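Alginate lyase, family PL7 (Zobellia galactanivorans, PDB 4BE3) cleaves alginate as an exolytic lyase of polysaccharide lyase family 7, probably acting on mannuronate and guluronate linkages. Local coordinates at residues T1-E6 and L27-K32; P9-W14 and T66-K71. All blocks are in the same frame, centred on the assembly; numbering follows the deposited sequence.

Contact 1 (T1-E6 and L27-K32); sequences TKYPSE and LVNYAK
Tyr3, Pro4 and Ser5 of the N-terminal segment pack against Val28 to Ala31 in a loop-to-loop contact at the periphery of the PL7 beta-jelly roll, where the chain start meets the connection between strands 23-24 and 36-41. Tyr3, Asn29 and Ser5 share most of the contact. With CG anti to its carbonyl carbon (chi1 -74°), the ring spreads over the backbone of Asn29: Asn29 C sits over one face, offset toward the rim, 3.3 Å from Tyr3 CD1. Asn29 CB makes a CH-pi contact over the face, 4.2 Å from the Tyr3 ring centroid. The Asn29 side chain crosses the tyrosine at about a right angle, and at the ring edge Ala31 N lies near the plane. Ala31 CB touches Tyr3 CD1 at 3.9 Å and also meets Pro4 CD; Pro4 reaches on to Phe36 and Val38 of strand 36-41.

Ser5 makes the direct polar link. Asn29 N donates to Ser5 OG over 2.9 Å in a nearly straight bond (163°). Two waters widen this link. One accepts from Ser5 N and Tyr30 N and donates to Leu27 O at 2.7 Å; the other is shared by Ser5 OG and Asn29 OD1. On its own segment, Tyr3 N donates to Glu6 OE2 at 2.9 Å, meeting the carboxylate from above its plane.

The chemistry is thus an aromatic ring packed on backbone, beside a polar patch bridged by water: one water serves backbone groups of two irregular segments, while the other joins the side chains of Ser5 and Asn29.

Contact 2 (P9-W14 and T66-K71); sequences PQMDEW and TELGQK
Trp14 and Leu68 lead this contact, in which strand 14-17, entered from the 3-10 segment 11-13, pairs antiparallel with strand 65-70 in the beta-jelly roll. The earliest residues of 66-71 face elsewhere: Thr66 OG1 is bonded to Lys50 O, and Glu67 OE1 forms salt bridges with Arg65 and Lys257, both of which line the pocket that holds meso-tartrate.

Leu68 brings the apolar weight. Its CD1 sits over one face of the indole, 3.8 Å from the centroid of the Trp14 five-membered ring and 12° off the normal, while Leu68 CB presses on Trp14 CE3 at 3.4 Å, a tight fit. Met11, bent at chi2 and chi3, brings CE to within 3.9 Å of Leu68 CD1. Leu258 and Phe49 also touch Leu68, from strands 254-258 and 44-52.

At Gly69 the backbone itself meets the indole: its CA lies at the ring edge, in plane, and Gly69 O receives a CA-H...O contact from Trp14 CA at 3.3 Å. Gln70 forms the antiparallel non-hydrogen-bonded pair with Trp14, its CB 3.9 Å from Trp14 CZ3. Its CG is anti to the backbone N (chi1 174°) and the side chain is extended beyond it; at its end OE1 accepts from Phe256 N and Trp74 NE1, and NE2 shares a water with Glu13 OE1.

Lys71 closes the pairing. Its N donates to Glu13 O at 2.9 Å, nearly straight at 172°. The extended side chain runs over the Glu13 carbonyl, with CE 3.4 Å from Trp14 O. NZ bonds Glu25 O and, from above the carbonyl plane, also donates to Asp12 O at 3.2 Å.

From the N terminus the chain runs through 1-6, then 9-14, then 27-32, then 66-71, so the two contacts cross. Contact 1 closes a loop of 20 residues holding strands 14-17 and 23-24; contact 2 spans 51 residues, taking in strands 23-24, 36-41 and 44-52. Leu27 is the joint between them: its CB packs on Met11 CG at 3.6 Å, and its CD1 meets Leu68 CD2 at 3.7 Å. Ser5 also touches Met11. Together they tie the chain start and the loop leading into strand 36-41, an outer strand of one sheet, to strands 14-17 and 65-70 of the other.

Contact 1 (T1-E6 and L27-K32)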
ATOM      1  N   THR A   1      -9.923  30.786 -10.842  0.50 40.96           N
ATOM      2  CA  THR A   1     -10.425  30.615  -9.440  0.50 40.05           C
ATOM      3  C   THR A   1     -10.383  29.117  -8.958  0.50 40.77           C
ATOM      4  O   THR A   1     -10.603  28.834  -7.772  0.50 34.62           O
ATOM      5  CB  THR A   1     -11.852  31.215  -9.185  0.50 44.45           C
ATOM      6  OG1 THR A   1     -12.837  30.241  -9.565  0.50 42.83           O
ATOM      7  CG2 THR A   1     -12.120  32.578  -9.947  0.50 42.18           C
ATOM      8  N   LYS A   2     -10.049  28.168  -9.851  1.00 54.02           N
ATOM      9  CA  LYS A   2      -9.948  26.802  -9.423  1.00 43.81           C
ATOM     10  C   LYS A   2      -8.700  26.470  -8.618  1.00 42.35           C
ATOM     11  O   LYS A   2      -7.693  27.105  -8.713  1.00 42.89           O
ATOM     12  CB  LYS A   2     -10.125  25.755 -10.520  1.00 47.76           C
ATOM     13  CG  LYS A   2     -11.177  26.168 -11.563  1.00 51.93           C
ATOM     14  CD  LYS A   2     -11.358  24.909 -12.354  1.00 49.05           C
ATOM     15  CE  LYS A   2     -12.604  25.101 -13.181  1.00 57.01           C
ATOM     16  NZ  LYS A   2     -12.753  23.727 -13.669  1.00 61.62           N
ATOM     17  N   TYR A   3      -8.857  25.469  -7.749  1.00 36.80           N
ATOM     18  CA  TYR A   3      -7.763  24.892  -6.999  1.00 33.68           C
ATOM     19  C   TYR A   3      -7.362  23.611  -7.815  1.00 33.43           C
ATOM     20  O   TYR A   3      -8.166  22.975  -8.440  1.00 29.67           O
ATOM     21  CB  TYR A   3      -8.256  24.480  -5.593  1.00 39.32           C
ATOM     22  CG  TYR A   3      -8.453  25.697  -4.709  1.00 38.33           C
ATOM     23  CD1 TYR A   3      -7.316  26.291  -4.150  1.00 41.13           C
ATOM     24  CD2 TYR A   3      -9.745  26.281  -4.532  1.00 41.79           C
ATOM     25  CE1 TYR A   3      -7.459  27.436  -3.379  1.00 45.23           C
ATOM     26  CE2 TYR A   3      -9.908  27.420  -3.751  1.00 45.75           C
ATOM     27  CZ  TYR A   3      -8.757  27.981  -3.164  1.00 48.74           C
ATOM     28  OH  TYR A   3      -8.759  29.143  -2.386  1.00 48.93           O
ATOM     29  N   PRO A   4      -6.098  23.263  -7.729  1.00 30.41           N
ATOM     30  CA  PRO A   4      -5.608  22.009  -8.317  1.00 28.95           C
ATOM     31  C   PRO A   4      -6.463  20.829  -7.881  1.00 31.39           C
ATOM     32  O   PRO A   4      -6.663  19.867  -8.729  1.00 29.72           O
ATOM     33  CB  PRO A   4      -4.220  21.911  -7.687  1.00 27.87           C
ATOM     34  CG  PRO A   4      -3.776  23.381  -7.661  1.00 27.97           C
ATOM     35  CD  PRO A   4      -5.013  24.068  -7.087  1.00 31.34           C
ATOM     36  N   SER A   5      -7.073  20.847  -6.629  1.00 28.50           N
ATOM     37  CA  SER A   5      -7.819  19.666  -6.199  1.00 27.00           C
ATOM     38  C   SER A   5      -9.047  19.497  -7.085  1.00 28.13           C
ATOM     39  O   SER A   5      -9.580  18.399  -7.106  1.00 27.39           O
ATOM     40  CB  SER A   5      -8.279  19.764  -4.740  1.00 29.34           C
ATOM     41  OG  SER A   5      -8.872  21.076  -4.503  1.00 29.49           O
ATOM     42  N   GLU A   6      -9.464  20.562  -7.767  1.00 29.57           N
ATOM     43  CA  GLU A   6     -10.632  20.386  -8.647  1.00 28.70           C
ATOM     44  C   GLU A   6     -10.286  19.585  -9.886  1.00 33.15           C
ATOM     45  O   GLU A   6     -11.169  19.150 -10.589  1.00 29.31           O
ATOM     46  CB  GLU A   6     -11.166  21.726  -9.098  1.00 32.90           C
ATOM     47  CG  GLU A   6     -11.721  22.545  -7.884  1.00 34.77           C
ATOM     48  CD  GLU A   6     -12.219  23.937  -8.245  1.00 36.53           C
ATOM     49  OE1 GLU A   6     -13.061  24.067  -9.181  1.00 33.58           O
ATOM     50  OE2 GLU A   6     -11.716  24.930  -7.592  1.00 40.66           O
ATOM     51  N   LEU A  27      -4.209  19.140   0.829  1.00 31.95           N
ATOM     52  CA  LEU A  27      -4.072  19.953  -0.435  1.00 29.62           C
ATOM     53  C   LEU A  27      -5.353  20.174  -1.074  1.00 29.26           C
ATOM     54  O   LEU A  27      -5.502  20.808  -2.111  1.00 31.90           O
ATOM     55  CB  LEU A  27      -3.076  19.206  -1.478  1.00 26.45           C
ATOM     56  CG  LEU A  27      -1.643  19.092  -0.965  1.00 29.44           C
ATOM     57  CD1 LEU A  27      -0.885  18.312  -2.077  1.00 29.35           C
ATOM     58  CD2 LEU A  27      -1.083  20.463  -0.682  1.00 31.21           C
ATOM     59  N   VAL A  28      -6.419  19.687  -0.403  1.00 32.69           N
ATOM     60  CA  VAL A  28      -7.737  20.064  -0.936  1.00 30.13           C
ATOM     61  C   VAL A  28      -7.993  21.556  -0.788  1.00 36.11           C
ATOM     62  O   VAL A  28      -7.788  22.157   0.403  1.00 33.57           O
ATOM     63  CB  VAL A  28      -8.877  19.209  -0.291  1.00 31.95           C
ATOM     64  CG1 VAL A  28     -10.242  19.764  -0.730  1.00 35.51           C
ATOM     65  CG2 VAL A  28      -8.797  17.749  -0.802  1.00 31.61           C
ATOM     66  N   ASN A  29      -8.459  22.207  -1.884  1.00 30.45           N
ATOM     67  CA  ASN A  29      -8.613  23.666  -1.895  1.00 32.25           C
ATOM     68  C   ASN A  29      -7.392  24.403  -1.407  1.00 38.51           C
ATOM     69  O   ASN A  29      -7.485  25.279  -0.512  1.00 36.62           O
ATOM     70  CB  ASN A  29      -9.836  24.072  -1.084  1.00 38.68           C
ATOM     71  CG  ASN A  29     -11.092  23.467  -1.674  1.00 38.50           C
ATOM     72  OD1 ASN A  29     -11.159  23.317  -2.923  1.00 39.83           O
ATOM     73  ND2 ASN A  29     -12.082  23.057  -0.819  1.00 44.13           N
ATOM     74  N   TYR A  30      -6.220  24.079  -1.996  1.00 31.17           N
ATOM     75  CA  TYR A  30      -4.983  24.780  -1.625  1.00 33.05           C
ATOM     76  C   TYR A  30      -4.293  25.213  -2.841  1.00 31.49           C
ATOM     77  O   TYR A  30      -4.187  24.392  -3.769  1.00 33.56           O
ATOM     78  CB  TYR A  30      -4.127  23.842  -0.856  1.00 32.95           C
ATOM     79  CG  TYR A  30      -2.785  24.509  -0.514  1.00 35.66           C
ATOM     80  CD1 TYR A  30      -2.700  25.419   0.498  1.00 37.35           C
ATOM     81  CD2 TYR A  30      -1.625  24.231  -1.304  1.00 33.24           C
ATOM     82  CE1 TYR A  30      -1.483  26.068   0.842  1.00 35.91           C
ATOM     83  CE2 TYR A  30      -0.421  24.803  -0.945  1.00 32.25           C
ATOM     84  CZ  TYR A  30      -0.363  25.726   0.107  1.00 37.77           C
ATOM     85  OH  TYR A  30       0.828  26.331   0.402  1.00 36.14           O
ATOM     86  N   ALA A  31      -3.837  26.469  -2.885  1.00 33.16           N
ATOM     87  CA  ALA A  31      -2.985  26.894  -4.032  1.00 30.57           C
ATOM     88  C   ALA A  31      -2.042  27.905  -3.449  1.00 34.09           C
ATOM     89  O   ALA A  31      -2.292  28.459  -2.339  1.00 32.03           O
ATOM     90  CB  ALA A  31      -3.818  27.520  -5.188  1.00 32.63           C
ATOM     91  N   LYS A  32      -0.948  28.195  -4.182  1.00 28.44           N
ATOM     92  CA  LYS A  32      -0.177  29.313  -3.785  1.00 32.98           C
ATOM     93  C   LYS A  32       0.360  29.884  -5.064  1.00 35.12           C
ATOM     94  O   LYS A  32       1.011  29.180  -5.907  1.00 33.51           O
ATOM     95  CB  LYS A  32       0.951  28.875  -2.852  1.00 34.83           C
ATOM     96  CG  LYS A  32       1.804  30.140  -2.651  1.00 43.93           C
ATOM     97  CD  LYS A  32       2.024  30.510  -1.224  1.00 54.45           C
ATOM     98  CE  LYS A  32       3.250  29.833  -0.655  1.00 51.17           C
ATOM     99  NZ  LYS A  32       3.819  30.912   0.209  1.00 46.19           N
TER
HETATM  100  O   HOH W   1      -5.700  22.166  -4.390  1.00 25.31           O
HETATM  101  O   HOH W   2     -11.373  21.014  -4.599  1.00 25.38           O

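Contact 2 (P9-W14 and T66-K71)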
ATOM      1  N   PRO A   9      -8.579  14.346  -8.494  1.00 28.42           N
ATOM      2  CA  PRO A   9      -9.519  13.838  -7.497  1.00 30.60           C
ATOM      3  C   PRO A   9      -8.849  13.140  -6.365  1.00 34.09           C
ATOM      4  O   PRO A   9      -9.474  12.972  -5.310  1.00 31.67           O
ATOM      5  CB  PRO A   9     -10.328  12.842  -8.284  1.00 34.06           C
ATOM      6  CG  PRO A   9     -10.087  13.043  -9.707  1.00 30.06           C
ATOM      7  CD  PRO A   9      -8.893  13.957  -9.881  1.00 29.17           C
ATOM      8  N   GLN A  10      -7.610  12.637  -6.565  1.00 30.20           N
ATOM      9  CA  GLN A  10      -6.908  12.070  -5.459  1.00 28.67           C
ATOM     10  C   GLN A  10      -6.001  13.058  -4.801  1.00 26.97           C
ATOM     11  O   GLN A  10      -5.022  12.647  -4.150  1.00 27.72           O
ATOM     12  CB  GLN A  10      -5.992  10.932  -6.050  1.00 26.73           C
ATOM     13  CG  GLN A  10      -6.929   9.783  -6.553  1.00 27.62           C
ATOM     14  CD  GLN A  10      -6.018   8.785  -7.308  1.00 28.83           C
ATOM     15  OE1 GLN A  10      -5.113   9.217  -8.035  1.00 26.99           O
ATOM     16  NE2 GLN A  10      -6.290   7.554  -7.190  1.00 27.89           N
ATOM     17  N   MET A  11      -6.350  14.337  -4.805  1.00 27.95           N
ATOM     18  CA  MET A  11      -5.443  15.313  -4.241  1.00 30.41           C
ATOM     19  C   MET A  11      -5.196  15.054  -2.776  1.00 27.90           C
ATOM     20  O   MET A  11      -4.051  15.332  -2.268  1.00 29.06           O
ATOM     21  CB  MET A  11      -5.898  16.710  -4.606  1.00 29.37           C
ATOM     22  CG  MET A  11      -4.989  17.699  -4.082  1.00 36.45           C
ATOM     23  SD  MET A  11      -4.069  18.343  -5.469  1.00 40.17           S
ATOM     24  CE  MET A  11      -2.927  17.233  -5.810  1.00 31.46           C
ATOM     25  N   ASP A  12      -6.174  14.383  -2.088  1.00 28.07           N
ATOM     26  CA  ASP A  12      -5.948  14.199  -0.660  1.00 29.22           C
ATOM     27  C   ASP A  12      -4.983  13.055  -0.398  1.00 28.02           C
ATOM     28  O   ASP A  12      -4.656  12.804   0.699  1.00 29.93           O
ATOM     29  CB  ASP A  12      -7.293  13.869   0.070  1.00 33.70           C
ATOM     30  CG  ASP A  12      -7.928  12.569  -0.415  1.00 40.50           C
ATOM     31  OD1 ASP A  12      -7.573  11.850  -1.347  1.00 39.80           O
ATOM     32  OD2 ASP A  12      -8.923  12.219   0.180  1.00 53.04           O
ATOM     33  N   GLU A  13      -4.491  12.374  -1.415  1.00 25.50           N
ATOM     34  CA  GLU A  13      -3.461  11.310  -1.287  1.00 24.55           C
ATOM     35  C   GLU A  13      -2.010  11.847  -1.409  1.00 24.83           C
ATOM     36  O   GLU A  13      -1.074  11.078  -1.232  1.00 24.92           O
ATOM     37  CB  GLU A  13      -3.713  10.284  -2.453  1.00 24.86           C
ATOM     38  CG  GLU A  13      -5.014   9.549  -2.117  1.00 28.28           C
ATOM     39  CD  GLU A  13      -5.273   8.430  -3.123  1.00 32.39           C
ATOM     40  OE1 GLU A  13      -4.292   7.710  -3.667  1.00 30.53           O
ATOM     41  OE2 GLU A  13      -6.480   8.204  -3.471  1.00 32.76           O
ATOM     42  N   TRP A  14      -1.915  13.135  -1.631  1.00 23.83           N
ATOM     43  CA  TRP A  14      -0.599  13.807  -1.759  1.00 25.29           C
ATOM     44  C   TRP A  14      -0.330  14.884  -0.743  1.00 26.27           C
ATOM     45  O   TRP A  14      -1.323  15.592  -0.362  1.00 28.70           O
ATOM     46  CB  TRP A  14      -0.531  14.513  -3.096  1.00 25.24           C
ATOM     47  CG  TRP A  14      -0.705  13.586  -4.303  1.00 24.33           C
ATOM     48  CD1 TRP A  14      -1.847  13.440  -5.079  1.00 25.05           C
ATOM     49  CD2 TRP A  14       0.368  12.863  -5.029  1.00 22.83           C
ATOM     50  NE1 TRP A  14      -1.593  12.651  -6.168  1.00 24.18           N
ATOM     51  CE2 TRP A  14      -0.251  12.240  -6.160  1.00 22.24           C
ATOM     52  CE3 TRP A  14       1.745  12.658  -4.788  1.00 21.60           C
ATOM     53  CZ2 TRP A  14       0.493  11.506  -7.162  1.00 22.74           C
ATOM     54  CZ3 TRP A  14       2.473  11.871  -5.733  1.00 21.20           C
ATOM     55  CH2 TRP A  14       1.844  11.299  -6.881  1.00 20.13           C
ATOM     56  N   THR A  66       8.795  22.278  -6.533  1.00 21.09           N
ATOM     57  CA  THR A  66       7.366  22.414  -6.102  1.00 23.60           C
ATOM     58  C   THR A  66       6.821  21.076  -6.503  1.00 22.43           C
ATOM     59  O   THR A  66       6.715  20.790  -7.767  1.00 22.26           O
ATOM     60  CB  THR A  66       6.707  23.513  -6.875  1.00 23.65           C
ATOM     61  OG1 THR A  66       7.312  24.764  -6.486  1.00 25.22           O
ATOM     62  CG2 THR A  66       5.199  23.537  -6.490  1.00 26.74           C
ATOM     63  N   GLU A  67       6.585  20.149  -5.539  1.00 22.70           N
ATOM     64  CA  GLU A  67       6.386  18.738  -6.030  1.00 21.36           C
ATOM     65  C   GLU A  67       5.486  18.042  -4.956  1.00 22.34           C
ATOM     66  O   GLU A  67       5.724  18.218  -3.710  1.00 22.86           O
ATOM     67  CB  GLU A  67       7.809  18.071  -6.012  1.00 21.74           C
ATOM     68  CG  GLU A  67       7.793  16.690  -6.687  1.00 22.53           C
ATOM     69  CD  GLU A  67       9.145  16.015  -6.646  1.00 23.77           C
ATOM     70  OE1 GLU A  67       9.889  16.122  -5.604  1.00 24.88           O
ATOM     71  OE2 GLU A  67       9.410  15.307  -7.639  1.00 24.58           O
ATOM     72  N   LEU A  68       4.625  17.207  -5.473  1.00 21.08           N
ATOM     73  CA  LEU A  68       3.756  16.357  -4.545  1.00 21.53           C
ATOM     74  C   LEU A  68       4.528  15.176  -4.048  1.00 24.32           C
ATOM     75  O   LEU A  68       5.368  14.617  -4.829  1.00 22.21           O
ATOM     76  CB  LEU A  68       2.632  15.852  -5.407  1.00 21.01           C
ATOM     77  CG  LEU A  68       1.817  16.875  -6.108  1.00 22.62           C
ATOM     78  CD1 LEU A  68       0.666  16.083  -6.809  1.00 21.28           C
ATOM     79  CD2 LEU A  68       1.141  17.836  -5.076  1.00 23.94           C
ATOM     80  N   GLY A  69       4.227  14.636  -2.854  1.00 21.05           N
ATOM     81  CA  GLY A  69       4.791  13.360  -2.427  1.00 21.90           C
ATOM     82  C   GLY A  69       3.567  12.525  -1.999  1.00 22.64           C
ATOM     83  O   GLY A  69       2.630  13.054  -1.306  1.00 23.30           O
ATOM     84  N   GLN A  70       3.594  11.286  -2.414  1.00 21.79           N
ATOM     85  CA  GLN A  70       2.423  10.413  -2.074  1.00 23.18           C
ATOM     86  C   GLN A  70       2.478  10.087  -0.560  1.00 24.17           C
ATOM     87  O   GLN A  70       3.512   9.644   0.006  1.00 24.74           O
ATOM     88  CB  GLN A  70       2.565   9.123  -2.915  1.00 21.97           C
ATOM     89  CG  GLN A  70       1.537   8.074  -2.570  1.00 20.84           C
ATOM     90  CD  GLN A  70       1.819   6.835  -3.405  1.00 22.66           C
ATOM     91  OE1 GLN A  70       3.035   6.531  -3.709  1.00 21.83           O
ATOM     92  NE2 GLN A  70       0.788   5.989  -3.669  1.00 21.49           N
ATOM     93  N   LYS A  71       1.285  10.203   0.109  1.00 24.57           N
ATOM     94  CA  LYS A  71       1.279   9.997   1.593  1.00 24.29           C
ATOM     95  C   LYS A  71       1.407   8.529   1.973  1.00 25.25           C
ATOM     96  O   LYS A  71       2.079   8.209   2.951  1.00 28.18           O
ATOM     97  CB  LYS A  71      -0.105  10.482   2.050  1.00 26.26           C
ATOM     98  CG  LYS A  71      -0.211  11.989   2.031  1.00 28.98           C
ATOM     99  CD  LYS A  71      -1.632  12.381   2.523  1.00 33.41           C
ATOM    100  CE  LYS A  71      -1.703  13.899   2.507  1.00 31.83           C
ATOM    101  NZ  LYS A  71      -3.090  14.337   2.981  1.00 35.10           N
TER
HETATM  102  O   HOH W   3      -1.995   6.766  -2.596  1.00 24.85           O
HETATM  103  O   HOH W   4      -3.660  16.375   0.595  1.00 25.50           O